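Local coordinates for absent in melanoma 1 protein (Homo sapiens, PDB 3CW3) that may suppress malignant melanoma, perhaps by interacting with the cytoskeleton, and belongs to the beta/gamma-crystallin family, with this chain comprising one beta/gamma-crystallin domain, at residues Q48-E52 with G90-H94. Coordinates in Å, arbitrary orientation, origin at the centre of the assembly. Residue numbers count along the deposited sequence, not the author numbering.
Sequences QPNFE and GSIRH
Residues 48-52 make a tight turn between strands 42-46 and 55-58, closed on itself by Gln48 N donating to Glu52 O at 3.1 Å. Gln48 and Pro49 are extended, then Asn50 (phi/psi 62/32) and Phe51 (55/53) both take left-handed helical conformations that fold the chain back. Against this turn runs 90-94: Gly90 has right-handed helical phi/psi (-79/-42) and 91-94 is extended, on edge strand 91-95. Gly90 and Ser91 both face Tyr46 of the adjacent strand in a classic beta bulge. The nearest CA pair is Gln48 and Gly90, 3.8 Å apart; a CB on Gly90 would clash with Gln48 CA and Pro49 N. Just beyond, Pro49 CA makes a CH···O contact of 3.4 Å to Gly90 O.

Ser91 points into the turn with chi1 p (49°). Ser91 OG donates to Gln48 O (2.7 Å) and accepts from Phe51 N (2.9 Å), spanning the fold in the chain. Phe51, chi1 m, packs its ring beside this hydroxyl, CD2 3.6 Å from Ser91 OG. Ile92 O meets the ring edge 3.3 Å from Phe51 CE2, while Arg93 CD sits over one face, 3.6 Å from the ring centroid, a CH-pi contact. Arg93 CZ is 5.5 Å from the centroid of the Phe51 ring, at most a weak cation-pi attraction; Arg93 NH1 is salt-bridged to Asp21.

This is the folded hairpin of a beta/gamma-crystallin Greek key, with Tyr46 and Phe51 the aromatics of the Tyr/Phe-x-x-x-x-Phe/Tyr-x-Gly signature and Ser91 the later-strand serine bonded to it. One buried hydroxyl, as donor and acceptor, satisfies two backbone polar groups of the turn.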
loop_
_atom_site.group_PDB
_atom_site.type_symbol
_atom_site.label_atom_id
_atom_site.label_comp_id
_atom_site.label_asym_id
_atom_site.label_seq_id
_atom_site.Cartn_x
_atom_site.Cartn_y
_atom_site.Cartn_z
ATOM N N GLN A 48 8.006 -5.970 -1.916
ATOM C CA GLN A 48 8.140 -7.370 -2.305
ATOM C C GLN A 48 7.592 -8.340 -1.271
ATOM O O GLN A 48 7.403 -7.982 -0.111
ATOM C CB GLN A 48 9.615 -7.688 -2.563
ATOM C CG GLN A 48 10.298 -6.667 -3.459
ATOM C CD GLN A 48 11.716 -7.052 -3.811
ATOM O OE1 GLN A 48 12.518 -7.379 -2.938
ATOM N NE2 GLN A 48 12.036 -7.009 -5.098
ATOM N N PRO A 49 7.321 -9.590 -1.687
ATOM C CA PRO A 49 6.796 -10.601 -0.768
ATOM C C PRO A 49 7.785 -10.880 0.360
ATOM O O PRO A 49 8.969 -10.565 0.255
ATOM C CB PRO A 49 6.598 -11.818 -1.671
ATOM C CG PRO A 49 6.283 -11.205 -2.999
ATOM C CD PRO A 49 7.306 -10.087 -3.073
ATOM N N ASN A 50 7.284 -11.468 1.441
ATOM C CA ASN A 50 8.104 -11.811 2.591
ATOM C C ASN A 50 8.763 -10.617 3.276
ATOM O O ASN A 50 9.863 -10.725 3.826
ATOM C CB ASN A 50 9.149 -12.850 2.181
ATOM C CG ASN A 50 8.506 -14.125 1.660
ATOM O OD1 ASN A 50 7.679 -14.731 2.340
ATOM N ND2 ASN A 50 8.871 -14.527 0.451
ATOM N N PHE A 51 8.078 -9.479 3.227
ATOM C CA PHE A 51 8.528 -8.259 3.880
ATOM C C PHE A 51 9.934 -7.812 3.486
ATOM O O PHE A 51 10.783 -7.557 4.338
ATOM C CB PHE A 51 8.416 -8.468 5.394
ATOM C CG PHE A 51 7.167 -9.216 5.798
ATOM C CD1 PHE A 51 7.245 -10.502 6.332
ATOM C CD2 PHE A 51 5.909 -8.655 5.588
ATOM C CE1 PHE A 51 6.092 -11.220 6.645
ATOM C CE2 PHE A 51 4.749 -9.361 5.898
ATOM C CZ PHE A 51 4.841 -10.650 6.428
ATOM N N GLU A 52 10.160 -7.704 2.181
ATOM C CA GLU A 52 11.452 -7.292 1.645
ATOM C C GLU A 52 11.251 -6.117 0.698
ATOM O O GLU A 52 10.121 -5.808 0.320
ATOM C CB GLU A 52 12.093 -8.446 0.865
ATOM C CG GLU A 52 12.394 -9.691 1.680
ATOM C CD GLU A 52 13.440 -9.445 2.746
ATOM O OE1 GLU A 52 14.346 -8.617 2.513
ATOM O OE2 GLU A 52 13.370 -10.090 3.811
ATOM N N GLY A 90 3.748 -5.963 -2.285
ATOM C CA GLY A 90 4.380 -7.267 -2.151
ATOM C C GLY A 90 3.952 -8.047 -0.921
ATOM O O GLY A 90 3.726 -9.254 -0.982
ATOM N N SER A 91 3.854 -7.357 0.204
ATOM C CA SER A 91 3.453 -7.990 1.451
ATOM C C SER A 91 3.050 -6.920 2.448
ATOM O O SER A 91 3.448 -5.759 2.322
ATOM C CB SER A 91 4.597 -8.852 2.011
ATOM O OG SER A 91 5.827 -8.146 2.032
ATOM N N ILE A 92 2.244 -7.312 3.425
ATOM C CA ILE A 92 1.760 -6.393 4.443
ATOM C C ILE A 92 2.068 -6.979 5.814
ATOM O O ILE A 92 1.662 -8.104 6.129
ATOM C CB ILE A 92 0.232 -6.164 4.286
ATOM C CG1 ILE A 92 -0.037 -5.426 2.970
ATOM C CG2 ILE A 92 -0.316 -5.402 5.477
ATOM C CD1 ILE A 92 -1.515 -5.177 2.668
ATOM N N ARG A 93 2.800 -6.215 6.618
ATOM C CA ARG A 93 3.177 -6.652 7.951
ATOM C C ARG A 93 2.301 -6.008 9.018
ATOM O O ARG A 93 2.121 -4.789 9.051
ATOM C CB ARG A 93 4.646 -6.310 8.216
ATOM C CG ARG A 93 5.215 -6.913 9.497
ATOM C CD ARG A 93 5.653 -8.364 9.290
ATOM N NE ARG A 93 6.444 -8.848 10.421
ATOM C CZ ARG A 93 5.937 -9.242 11.587
ATOM N NH1 ARG A 93 4.623 -9.225 11.791
ATOM N NH2 ARG A 93 6.750 -9.637 12.560
ATOM N N HIS A 94 1.763 -6.850 9.891
ATOM C CA HIS A 94 0.906 -6.421 10.986
ATOM C C HIS A 94 1.813 -6.191 12.193
ATOM O O HIS A 94 2.288 -7.142 12.815
ATOM C CB HIS A 94 -0.130 -7.520 11.264
ATOM C CG HIS A 94 -1.067 -7.214 12.389
ATOM N ND1 HIS A 94 -1.410 -5.929 12.749
ATOM C CD2 HIS A 94 -1.772 -8.034 13.206
ATOM C CE1 HIS A 94 -2.285 -5.970 13.738
ATOM N NE2 HIS A 94 -2.522 -7.235 14.033
#